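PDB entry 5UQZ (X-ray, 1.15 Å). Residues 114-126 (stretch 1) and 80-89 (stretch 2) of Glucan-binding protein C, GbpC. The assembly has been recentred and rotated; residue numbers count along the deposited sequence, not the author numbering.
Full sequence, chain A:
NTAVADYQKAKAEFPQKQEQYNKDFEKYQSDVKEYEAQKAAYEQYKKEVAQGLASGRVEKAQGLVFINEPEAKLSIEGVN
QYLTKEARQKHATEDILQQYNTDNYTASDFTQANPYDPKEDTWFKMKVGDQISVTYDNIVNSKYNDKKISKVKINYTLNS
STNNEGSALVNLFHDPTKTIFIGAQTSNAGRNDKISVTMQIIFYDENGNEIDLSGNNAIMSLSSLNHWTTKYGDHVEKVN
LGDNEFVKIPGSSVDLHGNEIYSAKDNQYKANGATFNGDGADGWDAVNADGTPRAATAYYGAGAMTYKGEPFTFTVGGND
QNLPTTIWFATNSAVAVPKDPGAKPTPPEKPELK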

ATOM      1  N   ASN A 114     -26.588   3.795 -10.397  1.00  8.59           N
ATOM      2  CA  ASN A 114     -25.209   4.268 -10.470  1.00  9.07           C
ATOM      3  C   ASN A 114     -25.134   5.625 -11.181  1.00  8.82           C
ATOM      4  O   ASN A 114     -25.510   5.711 -12.360  1.00 10.63           O
ATOM      5  CB  ASN A 114     -24.418   3.253 -11.294  1.00 10.76           C
ATOM      6  CG  ASN A 114     -22.903   3.571 -11.322  1.00 10.72           C
ATOM      7  OD1 ASN A 114     -22.458   4.581 -10.737  1.00 11.08           O
ATOM      8  ND2 ASN A 114     -22.116   2.708 -11.954  1.00 13.89           N
ATOM      9  N   PRO A 115     -24.619   6.688 -10.546  1.00  8.61           N
ATOM     10  CA  PRO A 115     -24.491   7.961 -11.242  1.00 10.46           C
ATOM     11  C   PRO A 115     -23.142   8.128 -11.914  1.00 10.04           C
ATOM     12  O   PRO A 115     -22.934   9.165 -12.563  1.00 11.81           O
ATOM     13  CB  PRO A 115     -24.627   8.977 -10.108  1.00 11.12           C
ATOM     14  CG  PRO A 115     -23.966   8.283  -8.929  1.00 11.88           C
ATOM     15  CD  PRO A 115     -24.307   6.787  -9.089  1.00  9.80           C
ATOM     16  N   TYR A 116     -22.194   7.213 -11.734  1.00 10.03           N
ATOM     17  CA  TYR A 116     -20.833   7.349 -12.239  1.00 10.06           C
ATOM     18  C   TYR A 116     -20.737   6.770 -13.649  1.00 10.98           C
ATOM     19  O   TYR A 116     -21.300   5.714 -13.964  1.00 15.41           O
ATOM     20  CB  TYR A 116     -19.811   6.665 -11.311  1.00 10.67           C
ATOM     21  CG  TYR A 116     -19.818   7.285  -9.932  1.00  9.85           C
ATOM     22  CD1 TYR A 116     -19.075   8.438  -9.648  1.00 11.28           C
ATOM     23  CD2 TYR A 116     -20.596   6.767  -8.914  1.00  8.94           C
ATOM     24  CE1 TYR A 116     -19.144   9.068  -8.447  1.00 12.40           C
ATOM     25  CE2 TYR A 116     -20.685   7.387  -7.668  1.00  9.89           C
ATOM     26  CZ  TYR A 116     -19.948   8.522  -7.445  1.00 11.35           C
ATOM     27  OH  TYR A 116     -20.055   9.189  -6.230  1.00 11.76           O
ATOM     28  N   ASP A 117     -20.006   7.458 -14.508  1.00  9.61           N
ATOM     29  CA  ASP A 117     -19.712   6.963 -15.834  1.00 10.39           C
ATOM     30  C   ASP A 117     -18.814   5.729 -15.714  1.00 10.21           C
ATOM     31  O   ASP A 117     -18.029   5.619 -14.763  1.00 10.28           O
ATOM     32  CB  ASP A 117     -18.943   8.055 -16.563  1.00 12.91           C
ATOM     33  CG  ASP A 117     -18.804   7.768 -18.034  1.00 13.24           C
ATOM     34  OD1 ASP A 117     -19.728   8.107 -18.800  1.00 16.74           O
ATOM     35  OD2 ASP A 117     -17.792   7.173 -18.455  1.00 12.39           O
ATOM     36  N   PRO A 118     -18.884   4.798 -16.674  1.00  9.30           N
ATOM     37  CA  PRO A 118     -17.964   3.650 -16.612  1.00  9.82           C
ATOM     38  C   PRO A 118     -16.498   4.038 -16.568  1.00  9.09           C
ATOM     39  O   PRO A 118     -15.650   3.252 -16.126  1.00  9.60           O
ATOM     40  CB  PRO A 118     -18.301   2.862 -17.879  1.00 11.62           C
ATOM     41  CG  PRO A 118     -19.711   3.183 -18.156  1.00 16.44           C
ATOM     42  CD  PRO A 118     -19.886   4.644 -17.736  1.00 12.14           C
ATOM     43  N   LYS A 119     -16.151   5.193 -17.114  1.00  8.57           N
ATOM     44  CA  LYS A 119     -14.759   5.581 -17.270  1.00  9.16           C
ATOM     45  C   LYS A 119     -14.172   6.273 -16.048  1.00  9.65           C
ATOM     46  O   LYS A 119     -12.998   6.665 -16.102  1.00 12.07           O
ATOM     47  CB  LYS A 119     -14.597   6.479 -18.495  1.00  9.82           C
ATOM     48  CG  LYS A 119     -15.117   5.788 -19.781  1.00 10.88           C
ATOM     49  CD  LYS A 119     -14.821   6.624 -21.042  1.00 11.85           C
ATOM     50  CE  LYS A 119     -15.504   7.960 -21.067  1.00 12.04           C
ATOM     51  NZ  LYS A 119     -16.996   7.888 -21.003  1.00 11.86           N
ATOM     52  N   GLU A 120     -14.929   6.419 -14.952  1.00  9.60           N
ATOM     53  CA  GLU A 120     -14.410   7.158 -13.801  1.00  9.64           C
ATOM     54  C   GLU A 120     -14.468   6.327 -12.523  1.00  8.88           C
ATOM     55  O   GLU A 120     -15.192   5.323 -12.407  1.00  9.54           O
ATOM     56  CB  GLU A 120     -15.107   8.487 -13.596  1.00 11.51           C
ATOM     57  CG  GLU A 120     -16.524   8.270 -13.176  1.00 11.46           C
ATOM     58  CD  GLU A 120     -17.329   9.580 -13.021  1.00 14.84           C
ATOM     59  OE1 GLU A 120     -16.773  10.564 -12.520  1.00 22.11           O
ATOM     60  OE2 GLU A 120     -18.523   9.631 -13.364  1.00 12.73           O
ATOM     61  N   ASP A 121     -13.604   6.729 -11.587  1.00  8.61           N
ATOM     62  CA  ASP A 121     -13.628   6.132 -10.262  1.00  8.41           C
ATOM     63  C   ASP A 121     -15.038   6.229  -9.693  1.00  8.76           C
ATOM     64  O   ASP A 121     -15.721   7.230  -9.876  1.00  9.77           O
ATOM     65  CB  ASP A 121     -12.660   6.870  -9.335  1.00  8.88           C
ATOM     66  CG  ASP A 121     -11.209   6.803  -9.765  1.00  9.43           C
ATOM     67  OD1 ASP A 121     -10.810   5.916 -10.558  1.00  9.21           O
ATOM     68  OD2 ASP A 121     -10.435   7.631  -9.252  1.00 11.71           O
ATOM     69  N   THR A 122     -15.470   5.179  -9.002  1.00  8.66           N
ATOM     70  CA  THR A 122     -16.859   5.056  -8.556  1.00  8.88           C
ATOM     71  C   THR A 122     -16.909   4.866  -7.052  1.00 10.49           C
ATOM     72  O   THR A 122     -16.088   4.157  -6.490  1.00 18.42           O
ATOM     73  CB  THR A 122     -17.446   3.822  -9.286  1.00 10.18           C
ATOM     74  OG1 THR A 122     -17.420   4.084 -10.709  1.00 11.23           O
ATOM     75  CG2 THR A 122     -18.878   3.519  -8.898  1.00 11.35           C
ATOM     76  N   TRP A 123     -17.881   5.442  -6.377  1.00  7.85           N
ATOM     77  CA  TRP A 123     -18.013   5.350  -4.920  1.00  8.80           C
ATOM     78  C   TRP A 123     -19.304   4.627  -4.569  1.00  6.88           C
ATOM     79  O   TRP A 123     -20.360   4.924  -5.156  1.00  7.63           O
ATOM     80  CB  TRP A 123     -18.076   6.761  -4.327  1.00  8.80           C
ATOM     81  CG  TRP A 123     -16.797   7.511  -4.259  1.00  9.21           C
ATOM     82  CD1 TRP A 123     -16.214   8.256  -5.275  1.00 13.03           C
ATOM     83  CD2 TRP A 123     -15.954   7.679  -3.115  1.00  9.83           C
ATOM     84  NE1 TRP A 123     -15.063   8.862  -4.812  1.00 13.37           N
ATOM     85  CE2 TRP A 123     -14.885   8.529  -3.492  1.00 11.86           C
ATOM     86  CE3 TRP A 123     -16.004   7.192  -1.812  1.00 10.31           C
ATOM     87  CZ2 TRP A 123     -13.897   8.898  -2.597  1.00 14.18           C
ATOM     88  CZ3 TRP A 123     -15.026   7.546  -0.930  1.00 13.74           C
ATOM     89  CH2 TRP A 123     -13.977   8.384  -1.326  1.00 16.95           C
ATOM     90  N   PHE A 124     -19.233   3.756  -3.568  1.00  7.50           N
ATOM     91  CA  PHE A 124     -20.416   3.035  -3.130  1.00  7.24           C
ATOM     92  C   PHE A 124     -20.179   2.484  -1.738  1.00  7.47           C
ATOM     93  O   PHE A 124     -19.042   2.414  -1.266  1.00  8.96           O
ATOM     94  CB  PHE A 124     -20.824   1.894  -4.093  1.00  8.35           C
ATOM     95  CG  PHE A 124     -19.706   0.967  -4.477  1.00  8.00           C
ATOM     96  CD1 PHE A 124     -19.331  -0.087  -3.661  1.00  9.03           C
ATOM     97  CD2 PHE A 124     -19.040   1.160  -5.679  1.00  8.99           C
ATOM     98  CE1 PHE A 124     -18.290  -0.958  -4.069  1.00  8.71           C
ATOM     99  CE2 PHE A 124     -18.021   0.311  -6.069  1.00 10.12           C
ATOM    100  CZ  PHE A 124     -17.664  -0.748  -5.248  1.00  9.73           C
ATOM    101  N   LYS A 125     -21.266   2.089  -1.082  1.00  8.63           N
ATOM    102  CA  LYS A 125     -21.186   1.377   0.180  1.00 10.10           C
ATOM    103  C   LYS A 125     -21.317  -0.109  -0.105  1.00 10.57           C
ATOM    104  O   LYS A 125     -22.212  -0.525  -0.833  1.00 15.04           O
ATOM    105  CB  LYS A 125     -22.369   1.838   1.044  1.00 16.28           C
ATOM    106  CG  LYS A 125     -22.400   1.400   2.471  1.00 20.43           C
ATOM    107  CD  LYS A 125     -23.806   1.482   3.079  1.00 28.29           C
ATOM    108  CE  LYS A 125     -24.347   2.861   2.997  1.00 25.83           C
ATOM    109  NZ  LYS A 125     -25.573   3.007   3.864  1.00 29.39           N
ATOM    110  N   MET A 126     -20.408  -0.890   0.444  1.00  9.63           N
ATOM    111  CA  MET A 126     -20.561  -2.337   0.412  1.00  8.68           C
ATOM    112  C   MET A 126     -21.295  -2.810   1.653  1.00  8.93           C
ATOM    113  O   MET A 126     -21.273  -2.158   2.704  1.00 11.17           O
ATOM    114  CB  MET A 126     -19.193  -3.017   0.371  1.00 10.76           C
ATOM    115  CG  MET A 126     -18.485  -2.889  -0.977  1.00 10.86           C
ATOM    116  SD  MET A 126     -16.905  -3.710  -1.058  1.00 11.89           S
ATOM    117  CE  MET A 126     -17.397  -5.392  -1.368  1.00 13.12           C
TER
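Stretch 2 80-89: NQYLTKEARQ

Stretch 2 lies on stretch 1 as a short antiparallel strand pairing that runs on into the first turn of a helix, the pairing held by backbone hydrogen bonds and the helix by charged side chains.

The direction follows from the register: Tyr-82 lies opposite Phe-124, with CA atoms 4.0 Å apart, and Gln-81 nearest Lys-125, so one number falls as the other rises. Two hydrogen bonds flank this single bridge. Lys-125 N donates to Gln-81 O at 2.8 Å (166° at the hydrogen), and Leu-83 N donates to Trp-123 O at 2.9 Å (162°). Extended torsions at Tyr-82 (-81/145) and Leu-83 (-75/130) suit this pairing; at Lys-85 (-64/-35) the chain has turned helical. Thr-84 is the N-cap, its OG1 accepting from Ala-87 N at 3.0 Å.

Tyr-82, the residue of stretch 2 most covered by stretch 1, packs by its ring against the loop before the strand. Asn-114 CB stands 3.6 Å from the ring centroid of Tyr-82, 15° off the normal, a CH-pi contact over one face, while Pro-115 CD reaches Tyr-82 CB at 3.7 Å. Leu-83 CB meets Trp-123 CB at 3.6 Å, and Leu-83 O accepts from Tyr-116 OH at 2.7 Å, tying the loop to the end of the short strand.

In the helix, the ends of Lys-85 and Arg-88 both meet the carboxylate of Glu-120. Lys-85 NZ forms a hydrogen-bonded salt bridge with Glu-120 OE2 at 2.9 Å; that from Arg-88 NH1 to Glu-120 OE1 is long, at 3.9 Å. Water 3 links the three side chains, accepting from Lys-85 NZ (2.7 Å) and Arg-88 NH2 (3.1 Å) and donating to Glu-120 OE1 (2.7 Å). Arg-88 also lays its CG over the Trp-123 five-membered ring, 4.1 Å from the centroid and 24° off the normal.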

ATOM      1  N   ASN A  80     -25.785  -2.032  -4.550  1.00 17.83           N
ATOM      2  CA  ASN A  80     -27.081  -1.412  -4.415  1.00 21.47           C
ATOM      3  C   ASN A  80     -27.067  -0.013  -3.832  1.00 12.91           C
ATOM      4  O   ASN A  80     -28.113   0.601  -3.792  1.00 14.47           O
ATOM      5  CB  ASN A  80     -28.019  -2.319  -3.630  1.00 22.56           C
ATOM      6  CG  ASN A  80     -29.518  -2.082  -4.009  1.00 35.01           C
ATOM      7  OD1 ASN A  80     -29.959  -2.077  -5.208  1.00 35.42           O
ATOM      8  ND2 ASN A  80     -30.300  -1.857  -2.976  1.00 38.31           N
ATOM      9  N   GLN A  81     -25.962   0.477  -3.290  1.00 12.58           N
ATOM     10  CA  GLN A  81     -25.913   1.809  -2.666  1.00 10.11           C
ATOM     11  C   GLN A  81     -24.709   2.575  -3.196  1.00 10.29           C
ATOM     12  O   GLN A  81     -23.628   2.550  -2.589  1.00 12.59           O
ATOM     13  CB  GLN A  81     -25.803   1.678  -1.151  1.00 17.85           C
ATOM     14  CG  GLN A  81     -27.016   1.070  -0.571  1.00 23.84           C
ATOM     15  CD  GLN A  81     -28.006   2.128  -0.407  1.00 25.44           C
ATOM     16  OE1 GLN A  81     -28.727   2.464  -1.357  1.00 32.60           O
ATOM     17  NE2 GLN A  81     -28.060   2.703   0.818  1.00 25.59           N
ATOM     18  N   TYR A  82     -24.880   3.267  -4.301  1.00  8.07           N
ATOM     19  CA  TYR A  82     -23.838   4.160  -4.801  1.00  7.33           C
ATOM     20  C   TYR A  82     -23.882   5.495  -4.066  1.00  7.68           C
ATOM     21  O   TYR A  82     -24.949   5.988  -3.696  1.00  9.02           O
ATOM     22  CB  TYR A  82     -24.036   4.421  -6.288  1.00  7.72           C
ATOM     23  CG  TYR A  82     -23.898   3.178  -7.140  1.00  7.72           C
ATOM     24  CD1 TYR A  82     -22.673   2.799  -7.662  1.00  8.40           C
ATOM     25  CD2 TYR A  82     -25.018   2.375  -7.447  1.00  9.25           C
ATOM     26  CE1 TYR A  82     -22.557   1.672  -8.449  1.00 11.75           C
ATOM     27  CE2 TYR A  82     -24.919   1.264  -8.257  1.00 12.18           C
ATOM     28  CZ  TYR A  82     -23.676   0.932  -8.764  1.00 13.70           C
ATOM     29  OH  TYR A  82     -23.556  -0.175  -9.566  1.00 20.40           O
ATOM     30  N   LEU A  83     -22.700   6.097  -3.842  1.00  7.55           N
ATOM     31  CA  LEU A  83     -22.662   7.415  -3.231  1.00  7.42           C
ATOM     32  C   LEU A  83     -23.083   8.441  -4.268  1.00  7.99           C
ATOM     33  O   LEU A  83     -22.544   8.471  -5.371  1.00  8.91           O
ATOM     34  CB  LEU A  83     -21.228   7.677  -2.746  1.00  8.89           C
ATOM     35  CG  LEU A  83     -21.023   8.975  -1.987  1.00  9.10           C
ATOM     36  CD1 LEU A  83     -21.711   8.928  -0.630  1.00 10.37           C
ATOM     37  CD2 LEU A  83     -19.494   9.245  -1.819  1.00 11.21           C
ATOM     38  N   THR A  84     -24.020   9.308  -3.917  1.00  8.80           N
ATOM     39  CA  THR A  84     -24.426  10.333  -4.880  1.00  9.96           C
ATOM     40  C   THR A  84     -23.254  11.271  -5.160  1.00 10.63           C
ATOM     41  O   THR A  84     -22.358  11.466  -4.333  1.00 11.42           O
ATOM     42  CB  THR A  84     -25.631  11.146  -4.384  1.00 11.61           C
ATOM     43  OG1 THR A  84     -25.198  11.922  -3.247  1.00 10.79           O
ATOM     44  CG2 THR A  84     -26.832  10.248  -4.079  1.00 11.74           C
ATOM     45  N   LYS A  85     -23.244  11.861  -6.347  1.00 12.89           N
ATOM     46  CA  LYS A  85     -22.184  12.810  -6.630  1.00 15.72           C
ATOM     47  C   LYS A  85     -22.244  14.016  -5.716  1.00 14.45           C
ATOM     48  O   LYS A  85     -21.200  14.556  -5.353  1.00 15.00           O
ATOM     49  CB  LYS A  85     -22.146  13.209  -8.110  1.00 20.35           C
ATOM     50  CG  LYS A  85     -21.566  12.080  -8.972  1.00 21.20           C
ATOM     51  CD  LYS A  85     -21.189  12.522 -10.341  1.00 21.93           C
ATOM     52  CE  LYS A  85     -20.489  11.394 -11.113  1.00 19.66           C
ATOM     53  NZ  LYS A  85     -20.088  11.851 -12.479  1.00 22.55           N
ATOM     54  N   GLU A  86     -23.450  14.467  -5.339  1.00 14.13           N
ATOM     55  CA  GLU A  86     -23.539  15.556  -4.368  1.00 13.82           C
ATOM     56  C   GLU A  86     -22.875  15.206  -3.050  1.00 12.61           C
ATOM     57  O   GLU A  86     -22.164  16.024  -2.471  1.00 13.94           O
ATOM     58  CB  GLU A  86     -24.990  15.943  -4.146  1.00 16.83           C
ATOM     59  CG  GLU A  86     -25.121  17.079  -3.142  1.00 22.04           C
ATOM     60  CD  GLU A  86     -26.509  17.623  -3.132  1.00 31.22           C
ATOM     61  OE1 GLU A  86     -27.406  16.987  -3.712  1.00 35.05           O
ATOM     62  OE2 GLU A  86     -26.694  18.690  -2.529  1.00 35.91           O
ATOM     63  N   ALA A  87     -23.088  13.982  -2.561  1.00 12.32           N
ATOM     64  CA  ALA A  87     -22.435  13.594  -1.308  1.00 12.15           C
ATOM     65  C   ALA A  87     -20.931  13.431  -1.476  1.00 13.01           C
ATOM     66  O   ALA A  87     -20.162  13.819  -0.581  1.00 15.20           O
ATOM     67  CB  ALA A  87     -23.084  12.324  -0.761  1.00 12.78           C
ATOM     68  N   ARG A  88     -20.474  12.873  -2.605  1.00 13.56           N
ATOM     69  CA  ARG A  88     -19.045  12.819  -2.875  1.00 15.31           C
ATOM     70  C   ARG A  88     -18.433  14.220  -2.836  1.00 17.75           C
ATOM     71  O   ARG A  88     -17.397  14.442  -2.203  1.00 19.85           O
ATOM     72  CB  ARG A  88     -18.803  12.156  -4.225  1.00 16.74           C
ATOM     73  CG  ARG A  88     -17.287  11.924  -4.519  1.00 21.33           C
ATOM     74  CD  ARG A  88     -16.996  11.696  -5.994  1.00 26.38           C
ATOM     75  NE  ARG A  88     -17.487  12.800  -6.815  1.00 33.80           N
ATOM     76  CZ  ARG A  88     -17.506  12.817  -8.151  1.00 35.65           C
ATOM     77  NH1 ARG A  88     -17.025  11.806  -8.857  1.00 37.01           N
ATOM     78  NH2 ARG A  88     -18.009  13.865  -8.783  1.00 40.00           N
ATOM     79  N   GLN A  89     -19.082  15.180  -3.500  1.00 17.10           N
ATOM     80  CA  GLN A  89     -18.595  16.562  -3.508  1.00 19.90           C
ATOM     81  C   GLN A  89     -18.529  17.116  -2.094  1.00 18.65           C
ATOM     82  O   GLN A  89     -17.554  17.787  -1.708  1.00 21.82           O
ATOM     83  CB  GLN A  89     -19.540  17.452  -4.343  1.00 20.59           C
ATOM     84  CG  GLN A  89     -19.560  17.268  -5.850  1.00 24.09           C
ATOM     85  CD  GLN A  89     -20.837  17.845  -6.505  1.00 29.40           C
ATOM     86  OE1 GLN A  89     -21.514  18.716  -5.933  1.00 25.91           O
ATOM     87  NE2 GLN A  89     -21.192  17.315  -7.682  1.00 30.38           N
TER
HETATM   88  O   HOH W   1     -24.241  -1.828  -1.986  1.00 26.81           O
HETATM   89  O   HOH W   2     -23.555   0.131 -12.343  1.00 31.23           O
HETATM   90  O   HOH W   3     -17.703  12.925 -11.742  1.00 41.72           O